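Local coordinates for flavin-nucleotide-binding protein (Azotobacter vinelandii, PDB 6RK0), which binds heme b and FAD and probably acts as a low-potential terminal oxidase associated with the iron-only nitrogenase, at residues K36-V47 with T58-V69. Residues are numbered along the deposited sequence; the frame is centred on the assembly and turned at random.
Sequences KAILDATPLAHV and TPTFFWREGDRV. With FAD (flavin-adenine dinucleotide), chain F.
Strands 44-47 and 58-61 pair as an antiparallel beta hairpin of the FMN-binding split-barrel fold, Ala45 opposite Thr60 and Val47 opposite Thr58 in hydrogen-bonded pairs, segment axes 4.6 Å apart. Beyond Phe61 one further bond, Phe62 N to Pro43 O, ends the pairing, and the chain runs on alongside helix 32-40. The Phe62 ring packs against residues 36-47: with CG between backbone N and carbonyl carbon (chi1 75°), it reaches Ala45 CB through CD1 (3.5 Å) and Leu39 CD2 through CE2 (3.8 Å). In one of two Phe61 conformers, Pro43 CB sits over a ring face, 3.8 Å from the centroid, a CH-pi contact. Along the edge of strand 58-61 facing away from 44-47, Phe61 N donates to FAD O4 (3.2 Å), and Pro59 O accepts from FAD O2' (2.8 Å). Arg64 grips Asp40 side-on through NE and NH2, the two planes 26° apart, NH1 donates to Gly66 O, and the extended Lys36 chain crosses one guanidinium face. A leucine in place of Arg64 would probably leave Asp40 without its charge partner and Gly66 O without this donor. NE lies 2.8 Å from Asp40 OD1; NH2 takes the syn lone pair of Asp40 OD2 at 2.9 Å.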
loop_
_atom_site.group_PDB
_atom_site.type_symbol
_atom_site.label_atom_id
_atom_site.label_comp_id
_atom_site.label_asym_id
_atom_site.label_seq_id
_atom_site.Cartn_x
_atom_site.Cartn_y
_atom_site.Cartn_z
ATOM N N LYS A 36 3.806 7.422 -15.423
ATOM C CA LYS A 36 5.124 6.783 -15.381
ATOM C C LYS A 36 5.931 7.223 -14.170
ATOM O O LYS A 36 6.639 6.412 -13.563
ATOM C CB LYS A 36 5.898 7.067 -16.675
ATOM C CG LYS A 36 5.305 6.371 -17.861
ATOM C CD LYS A 36 6.063 6.722 -19.151
ATOM C CE LYS A 36 5.494 5.986 -20.347
ATOM N NZ LYS A 36 6.344 6.270 -21.541
ATOM N N ALA A 37 5.854 8.505 -13.802
ATOM C CA ALA A 37 6.649 8.979 -12.675
ATOM C C ALA A 37 6.210 8.337 -11.370
ATOM O O ALA A 37 7.049 8.049 -10.501
ATOM C CB ALA A 37 6.583 10.492 -12.559
ATOM N N ILE A 38 4.908 8.090 -11.192
ATOM C CA ILE A 38 4.456 7.418 -9.979
ATOM C C ILE A 38 4.857 5.948 -10.015
ATOM O O ILE A 38 5.404 5.410 -9.046
ATOM C CB ILE A 38 2.942 7.610 -9.786
ATOM C CG1 ILE A 38 2.585 9.099 -9.641
ATOM C CG2 ILE A 38 2.461 6.830 -8.581
ATOM C CD1 ILE A 38 1.102 9.433 -9.659
ATOM N N LEU A 39 4.615 5.283 -11.147
ATOM C CA LEU A 39 4.977 3.876 -11.262
ATOM C C LEU A 39 6.478 3.662 -11.059
ATOM O O LEU A 39 6.896 2.641 -10.512
ATOM C CB LEU A 39 4.561 3.358 -12.624
ATOM C CG LEU A 39 3.055 3.297 -12.899
ATOM C CD1 LEU A 39 2.834 2.895 -14.344
ATOM C CD2 LEU A 39 2.357 2.321 -11.938
ATOM N N ASP A 40 7.302 4.608 -11.499
ATOM C CA ASP A 40 8.740 4.432 -11.439
ATOM C C ASP A 40 9.291 4.713 -10.047
ATOM O O ASP A 40 10.442 4.394 -9.788
ATOM C CB ASP A 40 9.425 5.343 -12.453
ATOM C CG ASP A 40 9.191 4.916 -13.892
ATOM O OD1 ASP A 40 8.695 3.789 -14.116
ATOM O OD2 ASP A 40 9.516 5.729 -14.801
ATOM N N ALA A 41 8.505 5.300 -9.153
ATOM C CA ALA A 41 8.966 5.720 -7.844
ATOM C C ALA A 41 8.947 4.630 -6.787
ATOM O O ALA A 41 9.526 4.838 -5.712
ATOM C CB ALA A 41 8.153 6.902 -7.350
ATOM N N THR A 42 8.308 3.491 -7.041
ATOM C CA THR A 42 8.052 2.521 -5.990
ATOM C C THR A 42 7.872 1.147 -6.610
ATOM O O THR A 42 7.353 1.041 -7.716
ATOM C CB THR A 42 6.807 2.926 -5.184
ATOM O OG1 THR A 42 6.606 1.928 -4.178
ATOM C CG2 THR A 42 5.559 3.077 -6.043
ATOM N N PRO A 43 8.226 0.080 -5.884
ATOM C CA PRO A 43 7.991 -1.275 -6.384
ATOM C C PRO A 43 6.696 -1.887 -5.904
ATOM O O PRO A 43 6.403 -3.011 -6.337
ATOM C CB PRO A 43 9.168 -2.048 -5.790
ATOM C CG PRO A 43 9.364 -1.391 -4.448
ATOM C CD PRO A 43 9.103 0.076 -4.696
ATOM N N LEU A 44 5.950 -1.232 -5.007
ATOM C CA LEU A 44 4.845 -1.904 -4.322
ATOM C C LEU A 44 3.484 -1.506 -4.891
ATOM O O LEU A 44 3.079 -0.324 -4.791
ATOM C CB LEU A 44 4.887 -1.606 -2.820
ATOM C CG LEU A 44 3.769 -2.212 -1.975
ATOM C CD1 LEU A 44 3.746 -3.731 -2.081
ATOM C CD2 LEU A 44 3.867 -1.757 -0.524
ATOM N N ALA A 45 2.758 -2.508 -5.403
ATOM C CA ALA A 45 1.392 -2.356 -5.915
ATOM C C ALA A 45 0.424 -3.171 -5.079
ATOM O O ALA A 45 0.825 -4.068 -4.323
ATOM C CB ALA A 45 1.322 -2.823 -7.364
ATOM N N HIS A 46 -0.856 -2.913 -5.310
ATOM C CA HIS A 46 -1.940 -3.696 -4.740
ATOM C C HIS A 46 -2.895 -4.038 -5.873
ATOM O O HIS A 46 -3.475 -3.149 -6.502
ATOM C CB HIS A 46 -2.658 -2.907 -3.624
ATOM C CG HIS A 46 -1.815 -2.755 -2.403
ATOM N ND1 HIS A 46 -0.827 -1.805 -2.284
ATOM C CD2 HIS A 46 -1.734 -3.512 -1.274
ATOM C CE1 HIS A 46 -0.190 -2.009 -1.136
ATOM N NE2 HIS A 46 -0.719 -3.027 -0.496
ATOM N N VAL A 47 -3.050 -5.331 -6.147
ATOM C CA VAL A 47 -3.841 -5.816 -7.281
ATOM C C VAL A 47 -5.190 -6.299 -6.792
ATOM O O VAL A 47 -5.253 -7.157 -5.890
ATOM C CB VAL A 47 -3.100 -6.935 -8.038
ATOM C CG1 VAL A 47 -3.996 -7.538 -9.127
ATOM C CG2 VAL A 47 -1.818 -6.408 -8.637
ATOM N N THR A 58 -4.304 -7.952 -3.346
ATOM C CA THR A 58 -3.038 -8.658 -3.149
ATOM C C THR A 58 -1.879 -7.687 -3.244
ATOM O O THR A 58 -1.665 -7.110 -4.330
ATOM C CB THR A 58 -2.893 -9.760 -4.192
ATOM O OG1 THR A 58 -3.974 -10.686 -4.065
ATOM C CG2 THR A 58 -1.561 -10.501 -4.022
ATOM N N PRO A 59 -1.083 -7.502 -2.183
ATOM C CA PRO A 59 0.144 -6.708 -2.314
ATOM C C PRO A 59 1.160 -7.466 -3.142
ATOM O O PRO A 59 1.319 -8.685 -2.967
ATOM C CB PRO A 59 0.628 -6.549 -0.873
ATOM C CG PRO A 59 -0.222 -7.363 -0.023
ATOM C CD PRO A 59 -1.270 -8.035 -0.818
ATOM N N THR A 60 1.864 -6.764 -4.035
ATOM C CA THR A 60 2.863 -7.436 -4.850
ATOM C C THR A 60 3.867 -6.417 -5.372
ATOM O O THR A 60 3.555 -5.237 -5.524
ATOM C CB THR A 60 2.172 -8.202 -5.985
ATOM O OG1 THR A 60 3.122 -9.064 -6.590
ATOM C CG2 THR A 60 1.528 -7.245 -7.022
ATOM N N PHE A 61 5.070 -6.883 -5.682
ATOM C CA PHE A 61 6.020 -6.049 -6.412
ATOM C C PHE A 61 5.604 -5.928 -7.877
ATOM O O PHE A 61 4.921 -6.810 -8.412
ATOM C CB PHE A 61 7.442 -6.607 -6.290
ATOM C CG PHE A 61 8.212 -6.030 -5.105
ATOM C CD1 PHE A 61 7.542 -5.597 -3.919
ATOM C CD2 PHE A 61 9.540 -5.732 -5.227
ATOM C CE1 PHE A 61 8.257 -5.053 -2.830
ATOM C CE2 PHE A 61 10.264 -5.220 -4.157
ATOM C CZ PHE A 61 9.631 -4.866 -2.964
ATOM N N PHE A 62 6.043 -4.845 -8.533
ATOM C CA PHE A 62 5.839 -4.704 -9.971
ATOM C C PHE A 62 6.974 -3.916 -10.564
ATOM O O PHE A 62 7.708 -3.217 -9.858
ATOM C CB PHE A 62 4.494 -4.002 -10.296
ATOM C CG PHE A 62 4.541 -2.519 -10.041
ATOM C CD1 PHE A 62 4.479 -2.006 -8.749
ATOM C CD2 PHE A 62 4.802 -1.642 -11.074
ATOM C CE1 PHE A 62 4.639 -0.670 -8.510
ATOM C CE2 PHE A 62 4.967 -0.286 -10.847
ATOM C CZ PHE A 62 4.879 0.204 -9.565
ATOM N N TRP A 63 7.105 -4.032 -11.890
ATOM C CA TRP A 63 8.080 -3.228 -12.610
ATOM C C TRP A 63 7.463 -2.750 -13.921
ATOM O O TRP A 63 6.554 -3.384 -14.452
ATOM C CB TRP A 63 9.411 -3.961 -12.821
ATOM C CG TRP A 63 9.393 -5.134 -13.726
ATOM C CD1 TRP A 63 9.894 -5.169 -15.013
ATOM C CD2 TRP A 63 8.928 -6.482 -13.448
ATOM N NE1 TRP A 63 9.746 -6.431 -15.523
ATOM C CE2 TRP A 63 9.187 -7.261 -14.594
ATOM C CE3 TRP A 63 8.361 -7.112 -12.331
ATOM C CZ2 TRP A 63 8.880 -8.643 -14.643
ATOM C CZ3 TRP A 63 8.085 -8.488 -12.369
ATOM C CH2 TRP A 63 8.322 -9.221 -13.532
ATOM N N ARG A 64 7.958 -1.634 -14.437
ATOM C CA ARG A 64 7.456 -1.081 -15.684
ATOM C C ARG A 64 8.478 -1.289 -16.788
ATOM O O ARG A 64 9.682 -1.071 -16.592
ATOM C CB ARG A 64 7.187 0.418 -15.545
ATOM C CG ARG A 64 6.549 1.026 -16.791
ATOM C CD ARG A 64 6.233 2.500 -16.676
ATOM N NE ARG A 64 7.392 3.376 -16.576
ATOM C CZ ARG A 64 8.038 3.865 -17.629
ATOM N NH1 ARG A 64 7.694 3.529 -18.873
ATOM N NH2 ARG A 64 9.016 4.729 -17.434
ATOM N N GLU A 65 7.998 -1.696 -17.957
ATOM C CA GLU A 65 8.800 -1.656 -19.195
ATOM C C GLU A 65 7.961 -0.924 -20.238
ATOM O O GLU A 65 6.935 -1.449 -20.692
ATOM C CB GLU A 65 9.166 -3.057 -19.691
ATOM C CG GLU A 65 9.909 -3.882 -18.683
ATOM C CD GLU A 65 10.344 -5.220 -19.228
ATOM O OE1 GLU A 65 10.339 -5.423 -20.498
ATOM O OE2 GLU A 65 10.737 -6.102 -18.401
ATOM N N GLY A 66 8.362 0.301 -20.573
ATOM C CA GLY A 66 7.595 1.043 -21.564
ATOM C C GLY A 66 6.158 1.233 -21.116
ATOM O O GLY A 66 5.883 1.733 -20.012
ATOM N N ASP A 67 5.221 0.815 -21.959
ATOM C CA ASP A 67 3.808 1.058 -21.719
ATOM C C ASP A 67 3.079 -0.089 -21.014
ATOM O O ASP A 67 1.842 -0.139 -21.050
ATOM C CB ASP A 67 3.095 1.410 -23.032
ATOM C CG ASP A 67 3.114 0.281 -24.075
ATOM O OD1 ASP A 67 3.581 -0.852 -23.827
ATOM O OD2 ASP A 67 2.640 0.550 -25.195
ATOM N N ARG A 68 3.808 -0.970 -20.324
ATOM C CA ARG A 68 3.181 -2.024 -19.541
ATOM C C ARG A 68 3.888 -2.168 -18.199
ATOM O O ARG A 68 5.095 -1.906 -18.073
ATOM C CB ARG A 68 3.206 -3.394 -20.232
ATOM C CG ARG A 68 2.589 -3.345 -21.655
ATOM C CD ARG A 68 2.518 -4.695 -22.313
ATOM N NE ARG A 68 1.552 -5.575 -21.682
ATOM C CZ ARG A 68 0.234 -5.508 -21.879
ATOM N NH1 ARG A 68 -0.329 -4.600 -22.706
ATOM N NH2 ARG A 68 -0.553 -6.355 -21.244
ATOM N N VAL A 69 3.131 -2.621 -17.196
ATOM C CA VAL A 69 3.694 -3.058 -15.932
ATOM C C VAL A 69 3.561 -4.558 -15.822
ATOM O O VAL A 69 2.672 -5.174 -16.433
ATOM C CB VAL A 69 3.068 -2.376 -14.699
ATOM C CG1 VAL A 69 3.414 -0.907 -14.672
ATOM C CG2 VAL A 69 1.594 -2.667 -14.603
HETATM P PA FAD F . -3.337 -18.062 -1.204
HETATM O O1A FAD F . -2.490 -18.692 -0.171
HETATM O O2A FAD F . -3.913 -18.910 -2.265
HETATM O O5B FAD F . -4.497 -17.215 -0.521
HETATM C C5B FAD F . -5.382 -17.859 0.422
HETATM C C4B FAD F . -5.689 -16.914 1.538
HETATM O O4B FAD F . -4.473 -16.554 2.232
HETATM C C3B FAD F . -6.267 -15.568 1.110
HETATM O O3B FAD F . -7.653 -15.643 0.790
HETATM C C2B FAD F . -5.939 -14.692 2.321
HETATM O O2B FAD F . -6.906 -14.887 3.339
HETATM C C1B FAD F . -4.581 -15.250 2.774
HETATM N N9A FAD F . -3.455 -14.453 2.279
HETATM C C8A FAD F . -2.827 -14.560 1.072
HETATM N N7A FAD F . -1.891 -13.660 0.889
HETATM C C5A FAD F . -1.910 -12.908 2.058
HETATM C C6A FAD F . -1.161 -11.791 2.481
HETATM N N6A FAD F . -0.216 -11.187 1.744
HETATM N N1A FAD F . -1.463 -11.265 3.693
HETATM C C2A FAD F . -2.424 -11.836 4.432
HETATM N N3A FAD F . -3.192 -12.891 4.128
HETATM C C4A FAD F . -2.879 -13.376 2.922
HETATM N N1 FAD F . 3.633 -12.361 -3.978
HETATM C C2 FAD F . 4.125 -12.652 -5.221
HETATM O O2 FAD F . 3.797 -13.677 -5.818
HETATM N N3 FAD F . 4.987 -11.791 -5.836
HETATM C C4 FAD F . 5.425 -10.596 -5.298
HETATM O O4 FAD F . 6.148 -9.834 -5.950
HETATM C C4X FAD F . 4.953 -10.328 -3.954
HETATM N N5 FAD F . 5.381 -9.220 -3.345
HETATM C C5X FAD F . 4.825 -8.918 -2.099
HETATM C C6 FAD F . 5.199 -7.729 -1.458
HETATM C C7 FAD F . 4.658 -7.379 -0.220
HETATM C C7M FAD F . 5.099 -6.106 0.454
HETATM C C8 FAD F . 3.747 -8.247 0.402
HETATM C C8M FAD F . 3.106 -7.905 1.714
HETATM C C9 FAD F . 3.398 -9.449 -0.220
HETATM C C9A FAD F . 3.934 -9.801 -1.458
HETATM N N10 FAD F . 3.612 -11.012 -2.108
HETATM C C10 FAD F . 4.047 -11.263 -3.379
HETATM C "C1'" FAD F . 2.700 -12.001 -1.510
HETATM C "C2'" FAD F . 1.262 -11.831 -1.984
HETATM O "O2'" FAD F . 0.644 -10.767 -1.274
HETATM C "C3'" FAD F . 0.458 -13.110 -1.756
HETATM O "O3'" FAD F . 0.501 -13.444 -0.372
HETATM C "C4'" FAD F . 0.947 -14.300 -2.573
HETATM O "O4'" FAD F . 1.115 -13.911 -3.940
HETATM C "C5'" FAD F . 0.010 -15.478 -2.471
HETATM O "O5'" FAD F . -1.308 -15.057 -2.911
HETATM P P FAD F . -2.410 -16.121 -3.236
HETATM O O1P FAD F . -1.942 -17.087 -4.296
HETATM O O2P FAD F . -3.688 -15.365 -3.484
HETATM O O3P FAD F . -2.506 -16.876 -1.834
HETATM O O HOH W 1 -6.028 -9.875 -5.771
#